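Local coordinates for protein sortase B (Clostridium perfringens, PDB 5YFK) that probably acts as a class B sortase, a cysteine transpeptidase that would join proteins carrying a sorting signal to the cell wall, at residues Tyr11-Asp16 and Lys88-Ser93; Thr64-Pro69 and Thr119-Ile124. The protein carries 1 engineered substitution. One frame throughout, in Å; residues are numbered along the deposited sequence.

Contact 1. Residues Tyr11-Asp16 and Lys88-Ser93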
loop_
_atom_site.group_PDB
_atom_site.type_symbol
_atom_site.label_atom_id
_atom_site.label_comp_id
_atom_site.label_asym_id
_atom_site.label_seq_id
_atom_site.Cartn_x
_atom_site.Cartn_y
_atom_site.Cartn_z
ATOM N N TYR A 11 -8.610 7.355 20.191
ATOM C CA TYR A 11 -9.837 7.467 19.406
ATOM C C TYR A 11 -9.663 8.586 18.387
ATOM O O TYR A 11 -9.124 9.639 18.705
ATOM C CB TYR A 11 -11.032 7.780 20.321
ATOM C CG TYR A 11 -12.374 7.765 19.623
ATOM C CD1 TYR A 11 -13.145 6.611 19.591
ATOM C CD2 TYR A 11 -12.850 8.891 18.948
ATOM C CE1 TYR A 11 -14.343 6.567 18.892
ATOM C CE2 TYR A 11 -14.070 8.871 18.294
ATOM C CZ TYR A 11 -14.806 7.700 18.259
ATOM O OH TYR A 11 -16.026 7.665 17.631
ATOM N N THR A 12 -10.144 8.378 17.167
ATOM C CA THR A 12 -9.689 9.198 16.059
ATOM C C THR A 12 -10.690 9.168 14.898
ATOM O O THR A 12 -11.879 8.903 15.114
ATOM C CB THR A 12 -8.266 8.770 15.640
ATOM O OG1 THR A 12 -7.660 9.795 14.842
ATOM C CG2 THR A 12 -8.287 7.437 14.897
ATOM N N ASP A 13 -10.240 9.550 13.703
ATOM C CA ASP A 13 -11.140 10.009 12.633
ATOM C C ASP A 13 -11.744 8.862 11.802
ATOM O O ASP A 13 -12.185 9.081 10.671
ATOM C CB ASP A 13 -10.405 10.989 11.700
ATOM C CG ASP A 13 -9.332 11.802 12.421
ATOM O OD1 ASP A 13 -8.198 11.295 12.554
ATOM O OD2 ASP A 13 -9.601 12.959 12.815
ATOM N N SER A 14 -11.934 7.703 12.433
ATOM C CA SER A 14 -12.055 6.424 11.722
ATOM C C SER A 14 -13.392 6.286 10.981
ATOM O O SER A 14 -13.495 5.542 10.005
ATOM C CB SER A 14 -11.883 5.258 12.713
ATOM O OG SER A 14 -11.615 4.025 12.055
ATOM N N ARG A 15 -14.414 6.994 11.450
ATOM C CA ARG A 15 -15.799 6.618 11.167
ATOM C C ARG A 15 -16.191 6.928 9.722
ATOM O O ARG A 15 -16.886 6.139 9.077
ATOM C CB ARG A 15 -16.748 7.335 12.133
ATOM C CG ARG A 15 -18.139 6.727 12.205
ATOM C CD ARG A 15 -19.044 7.532 13.123
ATOM N NE ARG A 15 -20.443 7.477 12.704
ATOM C CZ ARG A 15 -20.944 8.139 11.664
ATOM N NH1 ARG A 15 -20.153 8.879 10.897
ATOM N NH2 ARG A 15 -22.236 8.037 11.373
ATOM N N ASP A 16 -15.781 8.096 9.234
ATOM C CA ASP A 16 -16.061 8.493 7.857
ATOM C C ASP A 16 -15.329 7.561 6.904
ATOM O O ASP A 16 -15.936 6.979 6.002
ATOM C CB ASP A 16 -15.616 9.938 7.611
ATOM C CG ASP A 16 -16.163 10.907 8.650
ATOM O OD1 ASP A 16 -15.535 11.966 8.861
ATOM O OD2 ASP A 16 -17.217 10.613 9.254
ATOM N N LYS A 88 -8.878 18.429 7.416
ATOM C CA LYS A 88 -7.875 18.249 8.463
ATOM C C LYS A 88 -8.115 16.952 9.220
ATOM O O LYS A 88 -9.227 16.678 9.675
ATOM C CB LYS A 88 -7.922 19.413 9.456
ATOM C CG LYS A 88 -7.609 20.777 8.855
ATOM C CD LYS A 88 -6.138 20.925 8.495
ATOM C CE LYS A 88 -5.232 20.725 9.702
ATOM N NZ LYS A 88 -5.543 21.680 10.800
ATOM N N SER A 89 -7.058 16.181 9.423
ATOM C CA SER A 89 -7.212 14.874 10.039
ATOM C C SER A 89 -5.891 14.435 10.609
ATOM O O SER A 89 -4.843 14.616 9.986
ATOM C CB SER A 89 -7.706 13.857 9.014
ATOM O OG SER A 89 -7.550 12.529 9.498
ATOM N N PHE A 90 -5.954 13.763 11.751
ATOM C CA PHE A 90 -4.776 13.185 12.362
ATOM C C PHE A 90 -4.418 11.855 11.725
ATOM O O PHE A 90 -3.247 11.577 11.509
ATOM C CB PHE A 90 -4.990 13.042 13.863
ATOM C CG PHE A 90 -5.112 14.367 14.558
ATOM C CD1 PHE A 90 -6.350 14.990 14.637
ATOM C CD2 PHE A 90 -3.973 15.141 14.756
ATOM C CE1 PHE A 90 -6.459 16.288 15.108
ATOM C CE2 PHE A 90 -4.072 16.443 15.215
ATOM C CZ PHE A 90 -5.318 17.014 15.400
ATOM N N SER A 91 -5.429 11.065 11.377
ATOM C CA SER A 91 -5.193 9.764 10.760
ATOM C C SER A 91 -4.727 9.922 9.316
ATOM O O SER A 91 -4.101 9.023 8.761
ATOM C CB SER A 91 -6.464 8.937 10.794
ATOM O OG SER A 91 -6.744 8.563 12.121
ATOM N N GLY A 92 -5.149 11.006 8.676
ATOM C CA GLY A 92 -4.885 11.194 7.245
ATOM C C GLY A 92 -5.517 10.120 6.369
ATOM O O GLY A 92 -6.664 9.707 6.570
ATOM N N SER A 93 -4.839 9.819 5.277
ATOM C CA SER A 93 -5.361 8.908 4.275
ATOM C C SER A 93 -4.267 7.926 3.887
ATOM O O SER A 93 -3.081 8.130 4.198
ATOM C CB SER A 93 -5.857 9.671 3.040
ATOM O OG SER A 93 -6.826 10.649 3.395
HETATM O O HOH W 1 -10.907 15.033 10.664
#

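Contact 2. Residues Thr64-Pro69 and Thr119-Ile124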
loop_
_atom_site.group_PDB
_atom_site.type_symbol
_atom_site.label_atom_id
_atom_site.label_comp_id
_atom_site.label_asym_id
_atom_site.label_seq_id
_atom_site.Cartn_x
_atom_site.Cartn_y
_atom_site.Cartn_z
ATOM N N THR A 64 -5.978 -8.553 7.827
ATOM C CA THR A 64 -5.840 -7.296 8.564
ATOM C C THR A 64 -7.091 -6.451 8.377
ATOM O O THR A 64 -8.014 -6.831 7.640
ATOM C CB THR A 64 -4.681 -6.436 8.020
ATOM O OG1 THR A 64 -5.074 -5.912 6.743
ATOM C CG2 THR A 64 -3.411 -7.254 7.892
ATOM N N ASN A 65 -7.127 -5.340 9.092
ATOM C CA ASN A 65 -8.143 -4.308 8.892
ATOM C C ASN A 65 -7.740 -3.234 7.899
ATOM O O ASN A 65 -8.365 -2.176 7.846
ATOM C CB ASN A 65 -8.522 -3.654 10.213
ATOM C CG ASN A 65 -7.387 -2.861 10.832
ATOM O OD1 ASN A 65 -6.235 -2.996 10.456
ATOM N ND2 ASN A 65 -7.734 -1.986 11.763
ATOM N N ILE A 66 -6.774 -3.550 7.054
ATOM C CA ILE A 66 -6.369 -2.642 5.997
ATOM C C ILE A 66 -7.272 -2.842 4.776
ATOM O O ILE A 66 -7.215 -3.846 4.069
ATOM C CB ILE A 66 -4.882 -2.790 5.639
ATOM C CG1 ILE A 66 -4.013 -2.543 6.865
ATOM C CG2 ILE A 66 -4.493 -1.789 4.544
ATOM C CD1 ILE A 66 -2.601 -3.033 6.664
ATOM N N ASP A 67 -8.143 -1.873 4.568
ATOM C CA ASP A 67 -9.291 -1.989 3.673
ATOM C C ASP A 67 -9.763 -0.574 3.360
ATOM O O ASP A 67 -10.650 -0.009 4.041
ATOM C CB ASP A 67 -10.412 -2.780 4.349
ATOM C CG ASP A 67 -11.500 -3.201 3.394
ATOM O OD1 ASP A 67 -11.447 -2.865 2.195
ATOM O OD2 ASP A 67 -12.425 -3.900 3.865
ATOM N N PHE A 68 -9.074 0.065 2.417
ATOM C CA PHE A 68 -9.160 1.504 2.256
ATOM C C PHE A 68 -9.173 1.931 0.790
ATOM O O PHE A 68 -8.448 1.368 -0.038
ATOM C CB PHE A 68 -7.962 2.178 2.934
ATOM C CG PHE A 68 -7.895 1.957 4.421
ATOM C CD1 PHE A 68 -8.813 2.557 5.258
ATOM C CD2 PHE A 68 -6.870 1.220 4.978
ATOM C CE1 PHE A 68 -8.746 2.367 6.625
ATOM C CE2 PHE A 68 -6.805 1.015 6.335
ATOM C CZ PHE A 68 -7.737 1.608 7.159
ATOM N N PRO A 69 -9.724 3.134 0.543
ATOM C CA PRO A 69 -9.398 3.860 -0.680
ATOM C C PRO A 69 -8.011 4.522 -0.595
ATOM O O PRO A 69 -7.511 4.762 0.491
ATOM C CB PRO A 69 -10.506 4.926 -0.741
ATOM C CG PRO A 69 -10.781 5.207 0.699
ATOM C CD PRO A 69 -10.611 3.908 1.436
ATOM N N THR A 119 -5.264 1.507 13.464
ATOM C CA THR A 119 -5.947 2.033 12.281
ATOM C C THR A 119 -4.958 2.389 11.172
ATOM O O THR A 119 -3.778 2.470 11.421
ATOM C CB THR A 119 -6.760 3.302 12.600
ATOM O OG1 THR A 119 -5.884 4.330 13.086
ATOM C CG2 THR A 119 -7.835 2.996 13.636
ATOM N N MET A 120 -5.485 2.629 9.972
ATOM C CA MET A 120 -4.677 2.982 8.786
ATOM C C MET A 120 -3.707 1.838 8.503
ATOM O O MET A 120 -4.159 0.702 8.322
ATOM C CB MET A 120 -3.986 4.316 8.943
ATOM C CG MET A 120 -4.963 5.441 9.318
ATOM S SD MET A 120 -6.551 5.488 8.428
ATOM C CE MET A 120 -6.081 6.141 6.836
ATOM N N PHE A 121 -2.414 2.119 8.487
ATOM C CA PHE A 121 -1.390 1.061 8.198
ATOM C C PHE A 121 -0.738 0.495 9.477
ATOM O O PHE A 121 0.249 -0.275 9.393
ATOM C CB PHE A 121 -0.305 1.597 7.247
ATOM C CG PHE A 121 -0.523 1.297 5.769
ATOM C CD1 PHE A 121 -1.766 0.928 5.267
ATOM C CD2 PHE A 121 0.444 1.708 4.840
ATOM C CE1 PHE A 121 -1.967 0.723 3.899
ATOM C CE2 PHE A 121 0.262 1.486 3.482
ATOM C CZ PHE A 121 -0.949 1.002 3.005
ATOM N N ALA A 122 -1.371 0.682 10.641
ATOM C CA ALA A 122 -0.832 0.099 11.879
ATOM C C ALA A 122 -0.524 -1.378 11.685
ATOM O O ALA A 122 0.514 -1.881 12.119
ATOM C CB ALA A 122 -1.818 0.271 13.028
ATOM N N GLN A 123 -1.456 -2.101 11.075
ATOM C CA GLN A 123 -1.331 -3.562 11.014
ATOM C C GLN A 123 -0.298 -4.098 10.077
ATOM O O GLN A 123 0.029 -5.290 10.134
ATOM C CB GLN A 123 -2.696 -4.224 10.789
ATOM C CG GLN A 123 -3.557 -4.084 12.020
ATOM C CD GLN A 123 -4.719 -5.059 12.049
ATOM O OE1 GLN A 123 -4.941 -5.820 11.092
ATOM N NE2 GLN A 123 -5.568 -4.896 13.047
ATOM N N ILE A 124 0.364 -3.217 9.327
ATOM C CA ILE A 124 1.576 -3.635 8.603
ATOM C C ILE A 124 2.638 -4.230 9.532
ATOM O O ILE A 124 3.351 -5.192 9.182
ATOM C CB ILE A 124 2.176 -2.442 7.821
ATOM C CG1 ILE A 124 1.195 -1.931 6.766
ATOM C CG2 ILE A 124 3.500 -2.832 7.219
ATOM C CD1 ILE A 124 0.763 -2.902 5.697
HETATM O O HOH W 2 -4.146 -1.038 10.482
#

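Contact 1. Residues Tyr11-Asp16 and Lys88-Ser93
The N-terminal segment that leads into helix 16-19 is fastened here to the loop preceding strand 94-96 of the sortase beta-barrel, near the predicted active site: the side chain of Ser91 lies about 5 Å from that of His113. The loop is shaped by an ST motif, in which Ser89 OG accepts the backbone N of Gly92 at 3.0 Å. Against this turn Asp13 presents its carboxylate, and OD1 is gripped by three donors. Ser91 supplies two of them. Its backbone N reaches Asp13 OD1 at 3.0 Å from 34° out of the carboxylate plane, while Ser91 OG, beside its own backbone N, approaches the anti lone pair of Asp13 OD1 at 3.1 Å. The third comes from within the N-terminal segment: Thr12 OG1, anti to its backbone N, donates to Asp13 OD1 over 2.8 Å from 61° above the plane. Ser89 OG adds a weak bond of 3.4 Å to the same Asp13 OD1. So many donors on a single oxygen would be expected to favour the ionised carboxylate. Asp13 CG lies beside the backbone N with chi1 at -31°, well off a staggered value, a rotation that the bonds to OD1 probably hold. The methyl CG2 of Thr12 packs against the Ser91 hydroxyl, and Thr12 also touches Asn117. The other carboxylate oxygen, Asp13 OD2, lies at the edge of the Phe90 ring, near its plane. A water donates to Asp13 OD2 at 3.3 Å and, more tightly, to the carbonyl oxygen of Lys88 at 2.6 Å.

Contact 2. Residues Thr64-Pro69 and Thr119-Ile124
Gln123 reaches across to the 64-69 backbone with CG beside its own N (chi1 -70°) and the rest of the chain extended, so that OE1 accepts the backbone N of Asn65 at 3.0 Å. The donor sits well above the carbonyl plane rather than on a lone pair. Asn65 takes the crowded position between its backbone N and carbonyl carbon (chi1 66°), which brings its amide across the Gln123 chain with the two amide planes 26° apart. Asp118 holds both amide nitrogens, its OD1 accepting from Gln123 NE2 and its O from Asn65 ND2. A water donates to Asn65 OD1 at 2.9 Å and to Met120 O at 2.8 Å, and accepts from Gln123 N at 3.0 Å. Thr64 OG1, also in the crowded position, makes an ST turn by accepting Ile66 N at 2.9 Å, and bonds to Val61 O as well. These residues lead into strand 67-72 of the sortase beta-barrel, whereas Thr119-Ala122 form a type II' turn, with Met120 at positive phi, beside the predicted catalytic His113. The two branches of Ile66 end on different side chains: CD1 meets Ile124 CD1 at 3.5 Å, and CG2 touches Phe121 CE1 at 3.6 Å, obliquely to the ring; CG1 lies against Met120 O. Met120 folds its chain so that SD lies 4.7 Å from the Phe68 ring centroid, an oblique Met-aromatic contact, while Phe68 CE2 packs against Met120 O.

How the contacts relate
The two contacts adjoin on the same side of the chain's centre, and along the sequence their segments alternate. The centre of contact 1 lies about 18 Å from the centre of the chain; this more peripheral contact ties the N-terminal segment to a barrel loop almost entirely through polar atoms around one carboxylate. Contact 2, its centre about 9 Å from the centre of the chain, buries more surface and joins barrel elements to each other, with an amide and water network at its outer end and apolar packing inside, where Phe121 and Ile124 also touch strand 203-210. Met120 connects them: its CG packs against Ser91 O and its CE against Gly92 O, so the 88-93 loop and the 119-124 turn meet near His113.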